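Local coordinates for high-affinity zinc uptake system protein znuA (Streptococcus suis, PDB 3MFQ), which binds zinc and probably serves as the solute-binding protein that hands metal ions to an ABC-type uptake transporter, at residues A[219-224]-A[251-256]; A[185-190]-A[225-230]; A[81-86]-A[116-121]. All coordinates share one frame; numbering follows the deposited sequence.

Contact 1: A[219-224]-A[251-256]. With ZN (zinc ion), chain D.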
loop_
_atom_site.group_PDB
_atom_site.type_symbol
_atom_site.label_atom_id
_atom_site.label_comp_id
_atom_site.label_asym_id
_atom_site.label_seq_id
_atom_site.Cartn_x
_atom_site.Cartn_y
_atom_site.Cartn_z
ATOM N N GLU A 219 -9.386 7.178 2.077
ATOM C CA GLU A 219 -8.629 6.413 1.090
ATOM C C GLU A 219 -9.497 6.029 -0.104
ATOM O O GLU A 219 -10.720 5.937 0.007
ATOM C CB GLU A 219 -8.026 5.164 1.729
ATOM C CG GLU A 219 -9.058 4.153 2.178
ATOM C CD GLU A 219 -8.472 3.074 3.059
ATOM O OE1 GLU A 219 -7.254 3.123 3.326
ATOM O OE2 GLU A 219 -9.230 2.178 3.487
ATOM N N SER A 220 -8.849 5.795 -1.242
ATOM C CA SER A 220 -9.540 5.563 -2.508
ATOM C C SER A 220 -10.171 4.177 -2.636
ATOM O O SER A 220 -11.073 3.980 -3.451
ATOM C CB SER A 220 -8.580 5.793 -3.679
ATOM O OG SER A 220 -7.513 4.859 -3.651
ATOM N N THR A 221 -9.703 3.221 -1.841
ATOM C CA THR A 221 -10.165 1.842 -1.973
ATOM C C THR A 221 -11.361 1.476 -1.090
ATOM O O THR A 221 -11.978 0.431 -1.289
ATOM C CB THR A 221 -9.020 0.829 -1.748
ATOM O OG1 THR A 221 -8.131 1.325 -0.741
ATOM C CG2 THR A 221 -8.241 0.613 -3.035
ATOM N N THR A 222 -11.696 2.327 -0.124
ATOM C CA THR A 222 -12.852 2.062 0.738
ATOM C C THR A 222 -13.868 3.203 0.731
ATOM O O THR A 222 -13.559 4.321 0.324
ATOM C CB THR A 222 -12.442 1.762 2.200
ATOM O OG1 THR A 222 -11.729 2.879 2.744
ATOM C CG2 THR A 222 -11.566 0.522 2.270
ATOM N N ASN A 223 -15.082 2.908 1.187
ATOM C CA ASN A 223 -16.159 3.893 1.224
ATOM C C ASN A 223 -15.936 4.964 2.286
ATOM O O ASN A 223 -15.970 4.678 3.481
ATOM C CB ASN A 223 -17.505 3.207 1.459
ATOM C CG ASN A 223 -17.855 2.224 0.364
ATOM O OD1 ASN A 223 -17.516 2.428 -0.801
ATOM N ND2 ASN A 223 -18.539 1.145 0.733
ATOM N N PRO A 224 -15.717 6.212 1.843
ATOM C CA PRO A 224 -15.442 7.365 2.710
ATOM C C PRO A 224 -16.547 7.630 3.731
ATOM O O PRO A 224 -16.339 8.404 4.667
ATOM C CB PRO A 224 -15.353 8.532 1.720
ATOM C CG PRO A 224 -14.977 7.900 0.426
ATOM C CD PRO A 224 -15.665 6.573 0.416
ATOM N N LEU A 251 -5.931 9.321 0.214
ATOM C CA LEU A 251 -4.709 8.562 0.413
ATOM C C LEU A 251 -4.817 7.250 -0.347
ATOM O O LEU A 251 -5.897 6.665 -0.439
ATOM C CB LEU A 251 -4.485 8.279 1.900
ATOM C CG LEU A 251 -4.217 9.464 2.828
ATOM C CD1 LEU A 251 -4.130 8.999 4.269
ATOM C CD2 LEU A 251 -2.944 10.181 2.421
ATOM N N PHE A 252 -3.701 6.790 -0.900
ATOM C CA PHE A 252 -3.664 5.484 -1.534
ATOM C C PHE A 252 -3.035 4.493 -0.571
ATOM O O PHE A 252 -1.891 4.668 -0.154
ATOM C CB PHE A 252 -2.858 5.531 -2.829
ATOM C CG PHE A 252 -3.292 6.607 -3.777
ATOM C CD1 PHE A 252 -4.441 6.461 -4.535
ATOM C CD2 PHE A 252 -2.542 7.761 -3.923
ATOM C CE1 PHE A 252 -4.837 7.450 -5.413
ATOM C CE2 PHE A 252 -2.932 8.751 -4.799
ATOM C CZ PHE A 252 -4.083 8.597 -5.545
ATOM N N SER A 253 -3.784 3.460 -0.206
ATOM C CA SER A 253 -3.267 2.442 0.694
ATOM C C SER A 253 -3.079 1.123 -0.038
ATOM O O SER A 253 -1.992 0.550 -0.032
ATOM C CB SER A 253 -4.204 2.246 1.886
ATOM O OG SER A 253 -5.385 1.567 1.496
ATOM N N ASP A 254 -4.144 0.654 -0.678
ATOM C CA ASP A 254 -4.138 -0.660 -1.301
ATOM C C ASP A 254 -4.119 -0.592 -2.820
ATOM O O ASP A 254 -4.450 -1.568 -3.489
ATOM C CB ASP A 254 -5.348 -1.469 -0.833
ATOM C CG ASP A 254 -5.306 -1.769 0.649
ATOM O OD1 ASP A 254 -4.206 -1.703 1.237
ATOM O OD2 ASP A 254 -6.370 -2.072 1.227
ATOM N N SER A 255 -3.729 0.554 -3.363
ATOM C CA SER A 255 -3.682 0.712 -4.809
ATOM C C SER A 255 -3.059 2.030 -5.231
ATOM O O SER A 255 -3.137 3.024 -4.514
ATOM C CB SER A 255 -5.090 0.613 -5.400
ATOM O OG SER A 255 -5.073 0.846 -6.799
ATOM N N LEU A 256 -2.438 2.025 -6.406
ATOM C CA LEU A 256 -1.992 3.251 -7.048
ATOM C C LEU A 256 -3.189 3.919 -7.704
ATOM O O LEU A 256 -4.323 3.471 -7.544
ATOM C CB LEU A 256 -0.939 2.942 -8.109
ATOM C CG LEU A 256 0.524 2.954 -7.669
ATOM C CD1 LEU A 256 0.668 2.469 -6.239
ATOM C CD2 LEU A 256 1.372 2.122 -8.619
HETATM ZN ZN ZN D . -5.229 -2.580 3.220
HETATM O O HOH W 1 -6.546 4.220 -6.178
HETATM O O HOH W 2 -8.368 -0.518 0.933
#

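Contact 2: A[185-190]-A[225-230]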
loop_
_atom_site.group_PDB
_atom_site.type_symbol
_atom_site.label_atom_id
_atom_site.label_comp_id
_atom_site.label_asym_id
_atom_site.label_seq_id
_atom_site.Cartn_x
_atom_site.Cartn_y
_atom_site.Cartn_z
ATOM N N TYR A 185 -4.178 5.401 13.904
ATOM C CA TYR A 185 -5.412 4.798 14.388
ATOM C C TYR A 185 -6.320 4.484 13.205
ATOM O O TYR A 185 -6.321 5.204 12.207
ATOM C CB TYR A 185 -6.134 5.728 15.363
ATOM C CG TYR A 185 -5.334 6.077 16.595
ATOM C CD1 TYR A 185 -5.106 7.399 16.946
ATOM C CD2 TYR A 185 -4.802 5.085 17.403
ATOM C CE1 TYR A 185 -4.377 7.723 18.069
ATOM C CE2 TYR A 185 -4.070 5.400 18.528
ATOM C CZ TYR A 185 -3.860 6.719 18.855
ATOM O OH TYR A 185 -3.131 7.037 19.975
ATOM N N ALA A 186 -7.088 3.405 13.322
ATOM C CA ALA A 186 -8.007 3.003 12.265
ATOM C C ALA A 186 -9.189 2.230 12.835
ATOM O O ALA A 186 -9.010 1.322 13.648
ATOM C CB ALA A 186 -7.282 2.169 11.225
ATOM N N PRO A 187 -10.407 2.592 12.408
ATOM C CA PRO A 187 -11.621 1.917 12.878
ATOM C C PRO A 187 -11.689 0.482 12.371
ATOM O O PRO A 187 -12.643 -0.232 12.678
ATOM C CB PRO A 187 -12.745 2.751 12.254
ATOM C CG PRO A 187 -12.123 3.378 11.054
ATOM C CD PRO A 187 -10.710 3.668 11.452
ATOM N N GLN A 188 -10.688 0.071 11.601
ATOM C CA GLN A 188 -10.647 -1.287 11.072
ATOM C C GLN A 188 -9.266 -1.911 11.216
ATOM O O GLN A 188 -8.267 -1.209 11.359
ATOM C CB GLN A 188 -11.083 -1.308 9.608
ATOM C CG GLN A 188 -11.114 -2.699 9.002
ATOM C CD GLN A 188 -11.868 -2.745 7.694
ATOM O OE1 GLN A 188 -12.707 -3.618 7.482
ATOM N NE2 GLN A 188 -11.582 -1.797 6.812
ATOM N N GLY A 189 -9.219 -3.238 11.176
ATOM C CA GLY A 189 -7.974 -3.962 11.343
ATOM C C GLY A 189 -7.032 -3.832 10.163
ATOM O O GLY A 189 -7.079 -2.854 9.414
ATOM N N VAL A 190 -6.173 -4.831 10.001
ATOM C CA VAL A 190 -5.178 -4.833 8.939
ATOM C C VAL A 190 -5.802 -5.160 7.584
ATOM O O VAL A 190 -5.445 -4.570 6.564
ATOM C CB VAL A 190 -4.043 -5.821 9.253
ATOM C CG1 VAL A 190 -3.837 -6.789 8.102
ATOM C CG2 VAL A 190 -2.765 -5.070 9.568
ATOM N N GLU A 225 -17.702 6.997 3.554
ATOM C CA GLU A 225 -18.816 7.166 4.479
ATOM C C GLU A 225 -18.384 6.813 5.893
ATOM O O GLU A 225 -18.773 7.468 6.858
ATOM C CB GLU A 225 -19.993 6.284 4.064
ATOM C CG GLU A 225 -21.302 7.037 3.903
ATOM C CD GLU A 225 -21.733 7.744 5.174
ATOM O OE1 GLU A 225 -21.762 8.994 5.179
ATOM O OE2 GLU A 225 -22.044 7.053 6.167
ATOM N N ARG A 226 -17.571 5.769 6.002
ATOM C CA ARG A 226 -17.075 5.309 7.289
ATOM C C ARG A 226 -16.394 6.427 8.065
ATOM O O ARG A 226 -16.549 6.529 9.280
ATOM C CB ARG A 226 -16.094 4.160 7.089
ATOM C CG ARG A 226 -15.475 3.659 8.372
ATOM C CD ARG A 226 -14.288 2.775 8.075
ATOM N NE ARG A 226 -14.604 1.773 7.065
ATOM C CZ ARG A 226 -13.759 0.828 6.668
ATOM N NH1 ARG A 226 -12.547 0.758 7.200
ATOM N NH2 ARG A 226 -14.125 -0.046 5.742
ATOM N N MET A 227 -15.631 7.257 7.362
ATOM C CA MET A 227 -14.903 8.342 8.009
ATOM C C MET A 227 -15.820 9.521 8.309
ATOM O O MET A 227 -15.539 10.321 9.199
ATOM C CB MET A 227 -13.712 8.790 7.157
ATOM C CG MET A 227 -12.693 7.692 6.899
ATOM S SD MET A 227 -12.012 6.972 8.407
ATOM C CE MET A 227 -10.903 8.268 8.944
ATOM N N LYS A 228 -16.919 9.624 7.570
ATOM C CA LYS A 228 -17.895 10.674 7.828
ATOM C C LYS A 228 -18.859 10.268 8.933
ATOM O O LYS A 228 -19.427 11.118 9.616
ATOM C CB LYS A 228 -18.646 11.061 6.555
ATOM C CG LYS A 228 -17.842 11.974 5.646
ATOM C CD LYS A 228 -18.729 12.727 4.671
ATOM C CE LYS A 228 -17.943 13.808 3.943
ATOM N NZ LYS A 228 -18.783 14.546 2.958
ATOM N N LYS A 229 -19.037 8.965 9.107
ATOM C CA LYS A 229 -19.773 8.446 10.254
ATOM C C LYS A 229 -18.876 8.505 11.485
ATOM O O LYS A 229 -19.356 8.540 12.618
ATOM C CB LYS A 229 -20.238 7.011 9.999
ATOM C CG LYS A 229 -21.654 6.904 9.455
ATOM C CD LYS A 229 -22.678 7.304 10.506
ATOM C CE LYS A 229 -24.097 7.251 9.954
ATOM N NZ LYS A 229 -25.111 7.489 11.021
ATOM N N LEU A 230 -17.567 8.521 11.247
ATOM C CA LEU A 230 -16.581 8.620 12.315
ATOM C C LEU A 230 -16.478 10.063 12.787
ATOM O O LEU A 230 -16.311 10.329 13.978
ATOM C CB LEU A 230 -15.220 8.131 11.818
ATOM C CG LEU A 230 -14.061 8.129 12.815
ATOM C CD1 LEU A 230 -14.374 7.230 13.997
ATOM C CD2 LEU A 230 -12.777 7.686 12.133
#

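Contact 3: A[81-86]-A[116-121]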
loop_
_atom_site.group_PDB
_atom_site.type_symbol
_atom_site.label_atom_id
_atom_site.label_comp_id
_atom_site.label_asym_id
_atom_site.label_seq_id
_atom_site.Cartn_x
_atom_site.Cartn_y
_atom_site.Cartn_z
ATOM N N VAL A 81 7.100 -10.928 -3.976
ATOM C CA VAL A 81 8.232 -10.015 -3.945
ATOM C C VAL A 81 8.716 -9.810 -2.517
ATOM O O VAL A 81 9.717 -9.139 -2.280
ATOM C CB VAL A 81 7.871 -8.660 -4.558
ATOM C CG1 VAL A 81 7.600 -8.817 -6.044
ATOM C CG2 VAL A 81 6.664 -8.069 -3.854
ATOM N N SER A 82 8.000 -10.406 -1.572
ATOM C CA SER A 82 8.339 -10.298 -0.160
ATOM C C SER A 82 8.941 -11.599 0.362
ATOM O O SER A 82 8.907 -11.870 1.561
ATOM C CB SER A 82 7.090 -9.952 0.651
ATOM O OG SER A 82 6.122 -10.983 0.550
ATOM N N LYS A 83 9.489 -12.403 -0.538
ATOM C CA LYS A 83 10.014 -13.707 -0.155
ATOM C C LYS A 83 11.260 -13.598 0.719
ATOM O O LYS A 83 11.581 -14.516 1.472
ATOM C CB LYS A 83 10.303 -14.550 -1.399
ATOM C CG LYS A 83 11.066 -13.813 -2.476
ATOM C CD LYS A 83 11.437 -14.746 -3.610
ATOM C CE LYS A 83 12.371 -15.845 -3.129
ATOM N NZ LYS A 83 12.867 -16.675 -4.260
ATOM N N ASN A 84 11.952 -12.467 0.621
ATOM C CA ASN A 84 13.199 -12.272 1.357
ATOM C C ASN A 84 13.026 -11.652 2.738
ATOM O O ASN A 84 13.946 -11.679 3.556
ATOM C CB ASN A 84 14.186 -11.436 0.544
ATOM C CG ASN A 84 15.132 -12.289 -0.268
ATOM O OD1 ASN A 84 14.825 -13.433 -0.605
ATOM N ND2 ASN A 84 16.294 -11.736 -0.589
ATOM N N PHE A 85 11.852 -11.087 2.995
ATOM C CA PHE A 85 11.583 -10.470 4.287
ATOM C C PHE A 85 11.939 -11.418 5.426
ATOM O O PHE A 85 11.860 -12.638 5.280
ATOM C CB PHE A 85 10.116 -10.056 4.394
ATOM C CG PHE A 85 9.725 -8.948 3.457
ATOM C CD1 PHE A 85 10.646 -8.412 2.572
ATOM C CD2 PHE A 85 8.438 -8.441 3.463
ATOM C CE1 PHE A 85 10.287 -7.393 1.710
ATOM C CE2 PHE A 85 8.073 -7.424 2.604
ATOM C CZ PHE A 85 8.999 -6.899 1.726
ATOM N N ASN A 86 12.341 -10.847 6.556
ATOM C CA ASN A 86 12.614 -11.630 7.752
ATOM C C ASN A 86 11.563 -11.354 8.811
ATOM O O ASN A 86 10.721 -10.472 8.645
ATOM C CB ASN A 86 14.009 -11.328 8.295
ATOM C CG ASN A 86 15.104 -11.724 7.324
ATOM O OD1 ASN A 86 14.975 -12.705 6.596
ATOM N ND2 ASN A 86 16.188 -10.961 7.308
ATOM N N VAL A 116 11.651 -4.682 -4.723
ATOM C CA VAL A 116 12.228 -4.282 -5.998
ATOM C C VAL A 116 13.350 -5.221 -6.409
ATOM O O VAL A 116 13.488 -5.559 -7.582
ATOM C CB VAL A 116 12.782 -2.849 -5.928
ATOM C CG1 VAL A 116 13.746 -2.590 -7.078
ATOM C CG2 VAL A 116 11.643 -1.839 -5.922
ATOM N N ALA A 117 14.148 -5.642 -5.434
ATOM C CA ALA A 117 15.281 -6.525 -5.692
ATOM C C ALA A 117 14.826 -7.888 -6.197
ATOM O O ALA A 117 15.335 -8.387 -7.201
ATOM C CB ALA A 117 16.124 -6.679 -4.442
ATOM N N VAL A 118 13.870 -8.489 -5.494
ATOM C CA VAL A 118 13.308 -9.772 -5.901
ATOM C C VAL A 118 12.751 -9.687 -7.318
ATOM O O VAL A 118 13.016 -10.550 -8.154
ATOM C CB VAL A 118 12.192 -10.232 -4.944
ATOM C CG1 VAL A 118 11.567 -11.525 -5.439
ATOM C CG2 VAL A 118 12.739 -10.406 -3.538
ATOM N N ALA A 119 11.980 -8.635 -7.580
ATOM C CA ALA A 119 11.392 -8.415 -8.896
ATOM C C ALA A 119 12.470 -8.321 -9.965
ATOM O O ALA A 119 12.338 -8.888 -11.050
ATOM C CB ALA A 119 10.545 -7.159 -8.890
ATOM N N SER A 120 13.536 -7.598 -9.651
ATOM C CA SER A 120 14.658 -7.460 -10.566
ATOM C C SER A 120 15.254 -8.820 -10.912
ATOM O O SER A 120 15.463 -9.137 -12.080
ATOM C CB SER A 120 15.727 -6.561 -9.950
ATOM O OG SER A 120 16.823 -6.409 -10.828
ATOM N N GLU A 121 15.513 -9.627 -9.888
ATOM C CA GLU A 121 16.173 -10.916 -10.068
ATOM C C GLU A 121 15.277 -11.940 -10.755
ATOM O O GLU A 121 15.742 -12.996 -11.180
ATOM C CB GLU A 121 16.656 -11.451 -8.722
ATOM C CG GLU A 121 17.453 -10.429 -7.921
ATOM C CD GLU A 121 18.175 -11.043 -6.737
ATOM O OE1 GLU A 121 18.817 -10.297 -5.965
ATOM O OE2 GLU A 121 18.104 -12.279 -6.579
#

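Contact 1: A[219-224]-A[251-256]
Glu219 opens the crossing where the loop after strand 215-217 meets the zinc-bearing loop 251-256, its backbone joined to that of Leu251 by a single beta bridge. Its CG sits in the crowded position between the backbone N and the carbonyl carbon (chi1 66°), and the extended chain carries the carboxylate to Ser253. There Ser253 OG donates to Glu219 OE1 at 3.0 Å from well above the carboxylate plane. Ser220 N bonds to Leu251 O over 3.2 Å, nearly along the C=O axis, and a CA-H...O contact from Glu219 reaches the same oxygen. Ser220 OG lies 3.6 Å from Phe252 CD1 and shares a water with Leu256 O. Thr221 crosses Asp254 at about a right angle: Thr221 CG2 packs on Ser255 CB at 3.9 Å, and a second water links Thr221 OG1 to Asp254 OD2. Thr222 OG1 turns back to donate to Glu219 OE2 at 2.7 Å, on its anti lone pair. Asp254 chelates the zinc through OD1 and OD2, each at 2.4 Å, and His41, His104 and His170 complete the site. Glu219 OE2 also hydrogen-bonds His170 ND1, which makes Glu219 a second-shell residue orienting a zinc ligand. Through that bond the carboxylate would probably make the histidine a stronger donor to the metal.

Contact 2: A[185-190]-A[225-230]
Apolar packing joins the loop after strand 183-185 to the first turns of helix 225-235, and it centres on the Pro187 ring. Pro187 CG rests against Arg226 CD at 3.7 Å, the two side chains crossing obliquely. The same CG looks onto two buried helix residues about one turn apart, with Met227 SD and Leu230 CD2 each at the looser distance of 4.5 Å. Met227 and Leu230 both also touch Ile216 of strand 215-217, while Pro187 leans on Met201 of helix 198-211.

The polar part belongs to Arg226 and Gln188. Arg226 leaves the helix with CG anti to the backbone N (chi1 177°) and bends at chi3 (-48°), bringing its guanidinium across the Gln188 side chain. Gln188 CB lies 3.5 Å from Arg226 NH1, and the amide end of Gln188 comes to the guanidinium edge with the two planes turned 80° apart. Arg226 NH1 hydrogen-bonds Pro169 O, next in sequence to the zinc ligand His170, which Gln188 itself touches. Arg226 thus adds its CD methylene to the apolar packing on Pro187, while its guanidinium, held by the Pro169 carbonyl, probably steadies the loop that carries His170.

Contact 3: A[81-86]-A[116-121]
Val118 carries this contact, pushing its two methyl groups from helix 109-123 into the turn that follows strand 79-80. With CG1 anti to the backbone N (chi1 176°) and CG2 anti to the carbonyl carbon, both branches meet the loop. Val118 CG2 lies 3.5 Å from Val81 O, a methyl set against a backbone carbonyl, and the Val81 and Val118 CA atoms are 5.4 Å apart. Val118 CG1 takes the aliphatic part of Lys83, whose CD approaches it to 3.7 Å. Lys83 CG spans the fork, within 3.9 Å of Val118 CG2 and slightly nearer Val118 CG1. This obliquely crossing chain starts from the crowded position (chi1 47°) and bends at chi3 (-63°), so that its methylenes lie against the valine. Asn84 CB adds a looser touch to Val118 CG2, and on the inner side Val81 CG1 packs on Ala119 CB at 4.4 Å.

Further out, Val81 and Ala119 share Met19 of helix 14-24. Backbone bonding of Val81 with Tyr61 ties the start of the loop to strand 58-61, and Ser82 OG is anchored on His62 O. Val116 and Ser120, one turn apart on the helix, pack on helix 131-156. The whole is apolar packing of a helix against the loop that leaves the C-terminal end of strand 79-80, outermost in the chain's four-stranded parallel sheet of order 2-1-3-4, an arrangement characteristic of the alpha/beta lobes of cluster A-I (cluster 9) metal-binding proteins.

How the contacts relate
Contact 1 lies deepest, its centre about 9 Å from the chain centre, and is the most polar: carboxylate, hydroxyls and waters meet between two loops, one of which binds the zinc. Contact 2, centred about 17 Å from the chain centre, adjoins it in sequence, since helix 225-235 begins where 219-224 ends; its touching residues are mostly buried, Arg226 partly exposed, and its chemistry is mixed. Both border His170, one through Glu219 and the other through Gln188. Contact 3, similarly far out at about 16 Å but across the chain's centre from contact 2, rests on methyl and methylene packing, with buried valines inside and exposed Lys83 and Asn84 at its outer edge.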